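Local structure of esterase A (Caulobacter crescentus, 5GKV) at residues G38-A43 with Y360-Q365; A62-Q67 with V218-R223; M190-R195 with R258-S263; G203-I208 with H267-A272. The protein probably hydrolyses esters, as a member of the serine beta-lactamase and penicillin-binding protein superfamily. All coordinates share one frame; numbering follows the deposited sequence.

Contacts 1 and 2 are neighbours, with centres about 9 Å apart. R66 of contact 2 probably hydrogen-bonds E40 of contact 1 through NH2 and O, and N363 of contact 1 also donates to D220 O. Contact 4 touches contact 1 where V361 packs on A270; their centres are about 17 Å apart. Contact 3 lies about 12 Å from contact 4, centre to centre, and meets it where G191, L194 and E260 approach I208. Contacts 1 and 3 do not touch. Contact 3 is also linked to the probable active site: S263 O accepts from K83 NZ, and K83 fits the lysine of the family's SxxK motif.

Contact 1: G38-A43 with Y360-Q365; sequences GGELGA and YVMNKQ
N363 holds CG between its backbone N and carbonyl carbon (chi1 59°), and its amide reaches across to G42. N363 OD1 accepts from G42 N at 2.7 Å, in the carbonyl plane and on a lone pair. The backbone returns the bond: N363 N donates to G42 O over a longer 3.2 Å. One residue thus grips both polar backbone atoms of G42. L41 has CG anti to the backbone N (chi1 178°), which brings L41 CG beside the N363 amide; the two side chains cross at about a right angle. L41 CD2 comes within 3.3 Å of N363 ND2, whose N-H groups go to D220 O and F61 O.

The two segments join neighbouring strands, 42-49 and 356-362, of the antiparallel sheet in the beta-lactamase fold. A43 and M362 form a non-hydrogen-bonded pair. A43 CB and M362 CB are 3.8 Å apart on the same face. Beside them, M362 CA and A43 CA make CA-H...O contacts with G42 O and V361 O.

E40 and Y360 meet tip to tip. Y360 OH donates to the syn lone pair of E40 OE2 at 2.7 Å, and that oxygen lies at the ring edge. The carboxylate and ring planes are 35° apart. E40 OE1 has a salt bridge to R374 of helix 373-384.

Water 1 bridges the segments: it accepts from L41 N and K364 N and lies 2.7 Å from both E40 OE1 and G42 O. K364 is extended as far as CE; K364 CD lies 3.7 Å from E40 C, and CE approaches G38 O.

Contact 2: A62-Q67 with V218-R223; sequences ADRKRQ and VADLMR
The guanidinium of R64 has D220 CB over one face, 3.6 Å above the plane and offset toward the rim. The carboxylate of D220 is stacked with it, the two planes only 11° apart. At the guanidinium edge, almost in plane, R64 NH1 donates to L221 O at 2.6 Å. Water 2 is at this edge too, bonded to L221 N and weakly to R64 NH1. R64 turns at chi3 (-58°), which places NE near R223. The edge of the R223 guanidinium meets R64 CD, with R223 NH2 at 3.3 Å. The two guanidinium groups are tilted to each other, and their like charges come to 3.5 Å between R64 NH1 and R223 NH2. The nearby carbonyl of L221 may offset part of that repulsion.

The segment 62-67 follows strand 52-60 and contains a type I beta turn from D63 to R66, closed by R66 N to D63 O. Segment 218-223 lies in the loop between strand 206-208 and helix 235-241. D63 OD2 accepts from Q67 N through its syn lone pair, and D63 OD1 takes V68 N. The D63 carboxylate thus ties the residues after the turn back to its start.

Across the contact, D220 OD2 accepts from R64 N at 2.9 Å, on the anti lone pair and at a fairly straight 166°. Water 3 donates to D220 OD2 at 2.7 Å. R64 NH2, 4.1 Å from D220 OD2, feels only its charge. Further back, D220 N makes a weak bond to A62 O, and A62 CB lies 4.3 Å from A219 CB.

Contact 3: M190-R195 with R258-S263; sequences MGTALR and RVEIPS
The first turn of helix 190-202, at M190 and G191, packs against E260 and P262 of the loop between helix 253-258 and strand 266-268. This joins the start of one helix to the loop that runs on past the probable active site of the beta-lactamase fold. S263, further along this loop, bonds K83 through its carbonyl.

One hydrogen bond crosses the contact. G191 N donates to E260 OE1 at 3.0 Å, with an N-H...O angle of 158°. The donor stands above the carboxylate, 49° out of its plane. E260 reaches the helix with its chain extended beyond CG (chi2 -168°). G191 has no side chain in the way, and E260 CD comes to 3.7 Å from G191 CA. The other oxygen, E260 OE2, is hydrogen-bonded to T189 OG1, and T189 also bonds T192 OG1. The carboxylate therefore spans the residue before the helix and its first turn. A negative charge here would probably be stabilised by the helix start.

The apolar half is M190 with P262. M190 is also extended, and it runs on to side chains of helices 82-95 and 173-186. The sulfur lies near two ring carbons: M190 SD is 3.8 Å from P262 CB and 4.0 Å from P262 CG.

Contact 4: G203-I208 with H267-A272; sequences GLDLWI and HATAPA
Backbone hydrogen bonds between W207 and H267 tie the two segments first. W207 N donates to H267 O at 2.8 Å, and H267 N returns a bond to W207 O at 2.9 Å. T269 N donates to D205 O at 3.2 Å. Two CA-H...O contacts lie between them: A268 CA to D205 O and L206 CA to H267 O.

These bonds pair strand 206-208 with strand 266-268 in a small antiparallel three-stranded sheet, with 206-208 at its edge. T269 then stands at the N-cap of helix 270-281, and its OG1 accepts a weak bond from A272 N.

W207 and H267 point to one face of the sheet; D205, just before the strand, reaches the edge of the indole. D205 has CG anti to its backbone N (chi1 -157°). D205 OD1 accepts from W207 NE1 at 2.9 Å, nearly straight and in the ring plane. D205 OD2 makes a salt bridge with R217 and touches T269 CG2 at 3.7 Å.

L206 and A268 share the other face, L206 CD1 to A268 CB 3.5 Å. A272 CB, from the first helical turn, packs on L206 CB. Separately, A272 CB sits 3.4 Å from the carbonyl oxygen D205 O.

Contact 1: G38-A43 with Y360-Q365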
# COMPACT_ATOMS: atom_id res chain seq x y z
N GLY A 38 21.00 -8.38 14.15
CA GLY A 38 19.69 -7.94 14.62
C GLY A 38 18.94 -7.02 13.68
O GLY A 38 18.25 -6.11 14.16
N GLY A 39 19.04 -7.23 12.37
CA GLY A 39 18.32 -6.35 11.46
C GLY A 39 16.84 -6.63 11.32
O GLY A 39 16.11 -5.81 10.74
N GLU A 40 16.37 -7.76 11.85
CA GLU A 40 15.01 -8.22 11.63
C GLU A 40 14.42 -8.74 12.92
O GLU A 40 15.13 -9.06 13.88
CB GLU A 40 14.96 -9.35 10.58
CG GLU A 40 15.42 -8.94 9.18
CD GLU A 40 14.35 -8.17 8.38
OE1 GLU A 40 13.48 -7.50 8.99
OE2 GLU A 40 14.40 -8.23 7.13
N LEU A 41 13.09 -8.88 12.91
CA LEU A 41 12.40 -9.81 13.80
C LEU A 41 11.99 -11.02 12.96
O LEU A 41 12.63 -12.07 13.03
CB LEU A 41 11.20 -9.15 14.49
CG LEU A 41 10.37 -10.03 15.43
CD1 LEU A 41 11.28 -10.65 16.52
CD2 LEU A 41 9.23 -9.23 16.06
N GLY A 42 10.95 -10.87 12.13
CA GLY A 42 10.64 -11.86 11.12
C GLY A 42 10.32 -11.17 9.81
O GLY A 42 9.94 -9.99 9.77
N ALA A 43 10.46 -11.93 8.72
CA ALA A 43 10.23 -11.34 7.40
C ALA A 43 9.99 -12.43 6.37
O ALA A 43 10.40 -13.59 6.52
CB ALA A 43 11.42 -10.47 6.97
N TYR A 360 7.99 -7.35 -0.02
CA TYR A 360 8.73 -7.57 1.21
C TYR A 360 7.79 -7.24 2.37
O TYR A 360 7.25 -6.14 2.43
CB TYR A 360 9.97 -6.68 1.24
CG TYR A 360 10.68 -6.60 2.57
CD1 TYR A 360 11.51 -7.65 3.00
CD2 TYR A 360 10.56 -5.48 3.38
CE1 TYR A 360 12.17 -7.57 4.22
CE2 TYR A 360 11.21 -5.39 4.58
CZ TYR A 360 12.02 -6.44 5.00
OH TYR A 360 12.67 -6.34 6.22
N VAL A 361 7.61 -8.20 3.28
CA VAL A 361 6.67 -8.03 4.39
C VAL A 361 7.39 -8.43 5.66
O VAL A 361 7.89 -9.55 5.77
CB VAL A 361 5.40 -8.87 4.19
CG1 VAL A 361 4.48 -8.72 5.40
CG2 VAL A 361 4.66 -8.44 2.88
N MET A 362 7.47 -7.51 6.62
CA MET A 362 8.24 -7.78 7.83
C MET A 362 7.53 -7.18 9.03
O MET A 362 6.60 -6.38 8.88
CB MET A 362 9.67 -7.21 7.72
CG MET A 362 9.79 -5.68 7.96
SD MET A 362 8.74 -4.57 6.95
CE MET A 362 8.02 -3.57 8.25
N ASN A 363 7.98 -7.55 10.23
CA ASN A 363 7.33 -7.01 11.42
C ASN A 363 8.23 -6.16 12.30
O ASN A 363 7.71 -5.51 13.22
CB ASN A 363 6.68 -8.13 12.25
CG ASN A 363 7.66 -9.19 12.73
OD1 ASN A 363 8.81 -9.22 12.31
ND2 ASN A 363 7.19 -10.10 13.59
N LYS A 364 9.53 -6.10 12.04
CA LYS A 364 10.38 -5.10 12.69
C LYS A 364 10.34 -3.80 11.88
O LYS A 364 10.81 -3.75 10.74
CB LYS A 364 11.81 -5.61 12.86
CG LYS A 364 12.73 -4.58 13.54
CD LYS A 364 14.12 -5.17 13.78
CE LYS A 364 15.10 -4.13 14.33
NZ LYS A 364 14.66 -3.63 15.68
N GLN A 365 9.76 -2.76 12.47
CA GLN A 365 9.56 -1.50 11.76
C GLN A 365 10.83 -0.66 11.80
O GLN A 365 11.41 -0.44 12.86
CB GLN A 365 8.40 -0.74 12.40
CG GLN A 365 7.11 -1.53 12.34
CD GLN A 365 5.89 -0.76 12.86
OE1 GLN A 365 5.98 -0.02 13.84
NE2 GLN A 365 4.77 -0.91 12.18
O HOH W 1 11.44 -7.91 10.65

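Contact 2: A62-Q67 with V218-R223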
# COMPACT_ATOMS: atom_id res chain seq x y z
N ALA A 62 7.58 -14.53 14.32
CA ALA A 62 6.32 -13.80 14.25
C ALA A 62 6.07 -12.99 15.51
O ALA A 62 5.37 -11.98 15.46
CB ALA A 62 5.16 -14.78 14.03
N ASP A 63 6.65 -13.40 16.64
CA ASP A 63 6.33 -12.83 17.95
C ASP A 63 7.53 -12.08 18.54
O ASP A 63 8.69 -12.41 18.26
CB ASP A 63 5.88 -13.93 18.92
CG ASP A 63 6.99 -14.94 19.23
OD1 ASP A 63 7.73 -15.35 18.30
OD2 ASP A 63 7.13 -15.32 20.41
N ARG A 64 7.24 -11.07 19.37
CA ARG A 64 8.32 -10.31 19.99
C ARG A 64 9.18 -11.17 20.92
O ARG A 64 10.36 -10.87 21.11
CB ARG A 64 7.77 -9.09 20.75
CG ARG A 64 7.47 -7.87 19.84
CD ARG A 64 6.88 -6.69 20.62
NE ARG A 64 5.65 -7.07 21.31
CZ ARG A 64 4.43 -6.84 20.83
NH1 ARG A 64 4.27 -6.25 19.66
NH2 ARG A 64 3.36 -7.21 21.53
N LYS A 65 8.62 -12.24 21.49
CA LYS A 65 9.38 -13.14 22.35
C LYS A 65 10.32 -14.07 21.59
O LYS A 65 11.12 -14.77 22.23
CB LYS A 65 8.43 -13.98 23.21
CG LYS A 65 7.73 -13.22 24.32
CD LYS A 65 7.00 -14.19 25.25
CE LYS A 65 5.66 -13.65 25.71
NZ LYS A 65 4.94 -14.68 26.53
N ARG A 66 10.25 -14.09 20.26
CA ARG A 66 11.09 -14.96 19.42
C ARG A 66 10.89 -16.43 19.76
O ARG A 66 11.84 -17.22 19.74
CB ARG A 66 12.58 -14.58 19.52
CG ARG A 66 12.90 -13.22 18.94
CD ARG A 66 14.40 -12.87 19.01
NE ARG A 66 14.52 -11.59 18.35
CZ ARG A 66 14.93 -11.42 17.10
NH1 ARG A 66 15.34 -12.44 16.38
NH2 ARG A 66 14.93 -10.20 16.58
N GLN A 67 9.66 -16.81 20.08
CA GLN A 67 9.30 -18.21 20.33
C GLN A 67 8.47 -18.83 19.22
O GLN A 67 8.18 -20.03 19.29
CB GLN A 67 8.53 -18.33 21.65
CG GLN A 67 9.36 -17.88 22.88
CD GLN A 67 8.53 -17.67 24.14
OE1 GLN A 67 7.30 -17.77 24.10
NE2 GLN A 67 9.19 -17.38 25.27
N VAL A 218 -1.61 -13.43 13.16
CA VAL A 218 -1.09 -12.10 12.87
C VAL A 218 0.18 -11.87 13.69
O VAL A 218 0.18 -12.06 14.91
CB VAL A 218 -2.14 -11.02 13.17
CG1 VAL A 218 -1.51 -9.62 13.11
CG2 VAL A 218 -3.28 -11.13 12.18
N ALA A 219 1.24 -11.43 13.02
CA ALA A 219 2.52 -11.22 13.69
C ALA A 219 2.46 -10.05 14.65
O ALA A 219 1.78 -9.06 14.39
CB ALA A 219 3.61 -10.96 12.65
N ASP A 220 3.17 -10.16 15.77
CA ASP A 220 3.51 -8.98 16.57
C ASP A 220 4.31 -7.99 15.74
O ASP A 220 5.13 -8.37 14.91
CB ASP A 220 4.39 -9.34 17.78
CG ASP A 220 3.69 -10.18 18.81
OD1 ASP A 220 2.44 -10.28 18.79
OD2 ASP A 220 4.41 -10.74 19.65
N LEU A 221 4.14 -6.72 16.05
CA LEU A 221 4.97 -5.67 15.49
C LEU A 221 5.97 -5.19 16.53
O LEU A 221 5.70 -5.18 17.74
CB LEU A 221 4.11 -4.50 15.01
CG LEU A 221 3.12 -4.86 13.91
CD1 LEU A 221 2.20 -3.69 13.64
CD2 LEU A 221 3.90 -5.23 12.65
N MET A 222 7.14 -4.80 16.06
CA MET A 222 8.12 -4.08 16.86
C MET A 222 8.20 -2.67 16.32
O MET A 222 8.54 -2.47 15.15
CB MET A 222 9.48 -4.77 16.82
CG MET A 222 10.47 -4.16 17.80
SD MET A 222 12.05 -5.01 17.69
CE MET A 222 11.62 -6.38 16.62
N ARG A 223 7.85 -1.70 17.16
CA ARG A 223 7.76 -0.32 16.73
C ARG A 223 9.17 0.25 16.50
O ARG A 223 10.16 -0.31 16.96
CB ARG A 223 6.97 0.50 17.76
CG ARG A 223 7.70 0.84 19.07
CD ARG A 223 8.18 -0.40 19.87
NE ARG A 223 7.12 -1.40 19.98
CZ ARG A 223 7.31 -2.67 20.30
NH1 ARG A 223 8.53 -3.16 20.54
NH2 ARG A 223 6.25 -3.47 20.36
O HOH W 2 1.63 -5.75 17.67
O HOH W 3 5.29 -11.88 21.98

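Contact 3: M190-R195 with R258-S263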
# COMPACT_ATOMS: atom_id res chain seq x y z
N MET A 190 -14.51 -1.88 -0.14
CA MET A 190 -13.33 -2.39 -0.82
C MET A 190 -12.95 -3.78 -0.31
O MET A 190 -12.62 -4.67 -1.10
CB MET A 190 -12.15 -1.44 -0.65
CG MET A 190 -12.13 -0.31 -1.64
SD MET A 190 -10.58 0.61 -1.50
CE MET A 190 -10.70 1.58 -2.98
N GLY A 191 -12.98 -3.98 1.01
CA GLY A 191 -12.53 -5.25 1.55
C GLY A 191 -13.43 -6.39 1.12
O GLY A 191 -12.96 -7.50 0.86
N THR A 192 -14.73 -6.13 1.02
CA THR A 192 -15.67 -7.17 0.61
C THR A 192 -15.48 -7.52 -0.86
O THR A 192 -15.42 -8.70 -1.23
CB THR A 192 -17.11 -6.73 0.86
OG1 THR A 192 -17.30 -6.53 2.26
CG2 THR A 192 -18.08 -7.81 0.35
N ALA A 193 -15.39 -6.50 -1.72
CA ALA A 193 -15.16 -6.76 -3.13
C ALA A 193 -13.82 -7.45 -3.35
O ALA A 193 -13.73 -8.38 -4.15
CB ALA A 193 -15.23 -5.46 -3.92
N LEU A 194 -12.77 -6.99 -2.66
CA LEU A 194 -11.47 -7.64 -2.77
C LEU A 194 -11.58 -9.13 -2.45
O LEU A 194 -11.04 -9.97 -3.18
CB LEU A 194 -10.46 -6.98 -1.82
CG LEU A 194 -9.10 -7.70 -1.70
CD1 LEU A 194 -8.30 -7.64 -2.99
CD2 LEU A 194 -8.28 -7.14 -0.53
N ARG A 195 -12.26 -9.46 -1.36
CA ARG A 195 -12.38 -10.85 -0.95
C ARG A 195 -13.23 -11.65 -1.95
O ARG A 195 -12.85 -12.75 -2.36
CB ARG A 195 -12.97 -10.92 0.46
CG ARG A 195 -13.33 -12.33 0.95
CD ARG A 195 -14.08 -12.28 2.29
NE ARG A 195 -15.30 -11.48 2.25
CZ ARG A 195 -16.50 -11.95 1.89
NH1 ARG A 195 -16.63 -13.23 1.54
NH2 ARG A 195 -17.57 -11.15 1.90
N ARG A 258 -10.29 -5.53 12.57
CA ARG A 258 -11.60 -5.94 12.05
C ARG A 258 -12.15 -4.95 11.02
O ARG A 258 -12.76 -5.36 10.03
CB ARG A 258 -12.61 -6.10 13.20
CG ARG A 258 -12.52 -7.40 14.00
CD ARG A 258 -13.73 -7.55 14.96
NE ARG A 258 -13.63 -6.69 16.14
CZ ARG A 258 -13.04 -7.05 17.29
NH1 ARG A 258 -12.50 -8.25 17.41
NH2 ARG A 258 -12.99 -6.19 18.31
N VAL A 259 -11.98 -3.65 11.26
CA VAL A 259 -12.57 -2.64 10.39
C VAL A 259 -11.79 -2.57 9.09
O VAL A 259 -10.79 -3.27 8.91
CB VAL A 259 -12.63 -1.26 11.08
CG1 VAL A 259 -13.56 -1.31 12.29
CG2 VAL A 259 -11.22 -0.79 11.49
N GLU A 260 -12.23 -1.72 8.17
CA GLU A 260 -11.55 -1.52 6.90
C GLU A 260 -10.91 -0.14 6.90
O GLU A 260 -11.61 0.86 7.01
CB GLU A 260 -12.51 -1.64 5.72
CG GLU A 260 -13.19 -2.98 5.62
CD GLU A 260 -13.91 -3.13 4.29
OE1 GLU A 260 -13.64 -2.29 3.38
OE2 GLU A 260 -14.72 -4.07 4.16
N ILE A 261 -9.59 -0.10 6.80
CA ILE A 261 -8.87 1.16 6.61
C ILE A 261 -7.99 0.95 5.37
O ILE A 261 -6.82 0.55 5.50
CB ILE A 261 -8.07 1.54 7.86
CG1 ILE A 261 -9.00 1.58 9.09
CG2 ILE A 261 -7.37 2.90 7.65
CD1 ILE A 261 -8.32 1.90 10.41
N PRO A 262 -8.52 1.18 4.16
CA PRO A 262 -7.76 0.83 2.94
C PRO A 262 -6.49 1.64 2.74
O PRO A 262 -5.75 1.38 1.78
CB PRO A 262 -8.79 1.09 1.82
CG PRO A 262 -10.13 0.95 2.50
CD PRO A 262 -9.90 1.57 3.86
N SER A 263 -6.19 2.62 3.59
CA SER A 263 -4.90 3.28 3.55
C SER A 263 -3.85 2.62 4.44
O SER A 263 -2.68 2.99 4.34
CB SER A 263 -5.04 4.75 3.95
OG SER A 263 -5.83 4.88 5.13

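Contact 4: G203-I208 with H267-A272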
# COMPACT_ATOMS: atom_id res chain seq x y z
N GLY A 203 -7.38 -17.71 -4.20
CA GLY A 203 -6.67 -18.19 -3.03
C GLY A 203 -5.53 -17.30 -2.57
O GLY A 203 -4.42 -17.78 -2.32
N LEU A 204 -5.76 -15.99 -2.48
CA LEU A 204 -4.75 -15.04 -2.02
C LEU A 204 -4.94 -14.78 -0.54
O LEU A 204 -6.04 -14.44 -0.10
CB LEU A 204 -4.83 -13.72 -2.80
CG LEU A 204 -4.63 -13.86 -4.32
CD1 LEU A 204 -4.83 -12.55 -5.02
CD2 LEU A 204 -3.24 -14.38 -4.63
N ASP A 205 -3.85 -14.92 0.23
CA ASP A 205 -3.91 -14.68 1.67
C ASP A 205 -3.69 -13.19 1.93
O ASP A 205 -2.64 -12.74 2.40
CB ASP A 205 -2.89 -15.55 2.41
CG ASP A 205 -3.26 -15.77 3.86
OD1 ASP A 205 -4.36 -15.33 4.28
OD2 ASP A 205 -2.48 -16.43 4.57
N LEU A 206 -4.72 -12.41 1.60
CA LEU A 206 -4.68 -10.96 1.62
C LEU A 206 -6.07 -10.46 2.00
O LEU A 206 -7.08 -10.95 1.47
CB LEU A 206 -4.25 -10.40 0.26
CG LEU A 206 -4.62 -8.93 -0.02
CD1 LEU A 206 -3.81 -7.96 0.86
CD2 LEU A 206 -4.51 -8.59 -1.51
N TRP A 207 -6.12 -9.49 2.92
CA TRP A 207 -7.35 -9.10 3.58
C TRP A 207 -7.37 -7.60 3.83
O TRP A 207 -6.36 -7.03 4.26
CB TRP A 207 -7.50 -9.80 4.94
CG TRP A 207 -7.27 -11.26 4.94
CD1 TRP A 207 -6.09 -11.92 4.77
CD2 TRP A 207 -8.27 -12.28 5.14
NE1 TRP A 207 -6.28 -13.28 4.83
CE2 TRP A 207 -7.61 -13.53 5.06
CE3 TRP A 207 -9.65 -12.25 5.38
CZ2 TRP A 207 -8.28 -14.74 5.22
CZ3 TRP A 207 -10.32 -13.46 5.54
CH2 TRP A 207 -9.63 -14.69 5.45
N ILE A 208 -8.52 -6.97 3.62
CA ILE A 208 -8.79 -5.65 4.18
C ILE A 208 -10.05 -5.80 5.02
O ILE A 208 -11.13 -6.06 4.48
CB ILE A 208 -8.96 -4.58 3.10
CG1 ILE A 208 -7.66 -4.43 2.28
CG2 ILE A 208 -9.33 -3.24 3.74
CD1 ILE A 208 -7.76 -3.41 1.13
N HIS A 267 -3.89 -6.79 5.73
CA HIS A 267 -3.05 -7.86 6.26
C HIS A 267 -2.80 -8.89 5.16
O HIS A 267 -3.75 -9.31 4.48
CB HIS A 267 -3.72 -8.55 7.46
CG HIS A 267 -3.72 -7.71 8.70
ND1 HIS A 267 -4.60 -6.67 8.89
CD2 HIS A 267 -2.94 -7.75 9.81
CE1 HIS A 267 -4.36 -6.10 10.06
NE2 HIS A 267 -3.36 -6.74 10.64
N ALA A 268 -1.55 -9.33 5.02
CA ALA A 268 -1.24 -10.24 3.92
C ALA A 268 0.07 -10.97 4.21
O ALA A 268 0.82 -10.61 5.11
CB ALA A 268 -1.14 -9.51 2.59
N THR A 269 0.34 -11.97 3.37
CA THR A 269 1.67 -12.55 3.25
C THR A 269 2.37 -11.96 2.03
O THR A 269 1.74 -11.39 1.13
CB THR A 269 1.62 -14.07 3.08
OG1 THR A 269 1.03 -14.37 1.81
CG2 THR A 269 0.84 -14.73 4.22
N ALA A 270 3.70 -12.09 2.01
CA ALA A 270 4.46 -11.56 0.88
C ALA A 270 4.07 -12.21 -0.44
O ALA A 270 3.84 -11.48 -1.42
CB ALA A 270 5.96 -11.68 1.18
N PRO A 271 3.94 -13.55 -0.54
CA PRO A 271 3.52 -14.12 -1.83
C PRO A 271 2.15 -13.65 -2.30
O PRO A 271 1.92 -13.54 -3.51
CB PRO A 271 3.53 -15.63 -1.57
CG PRO A 271 4.40 -15.82 -0.39
CD PRO A 271 4.21 -14.60 0.45
N ALA A 272 1.21 -13.44 -1.38
CA ALA A 272 -0.10 -12.93 -1.80
C ALA A 272 0.04 -11.61 -2.55
O ALA A 272 -0.55 -11.43 -3.63
CB ALA A 272 -1.02 -12.78 -0.59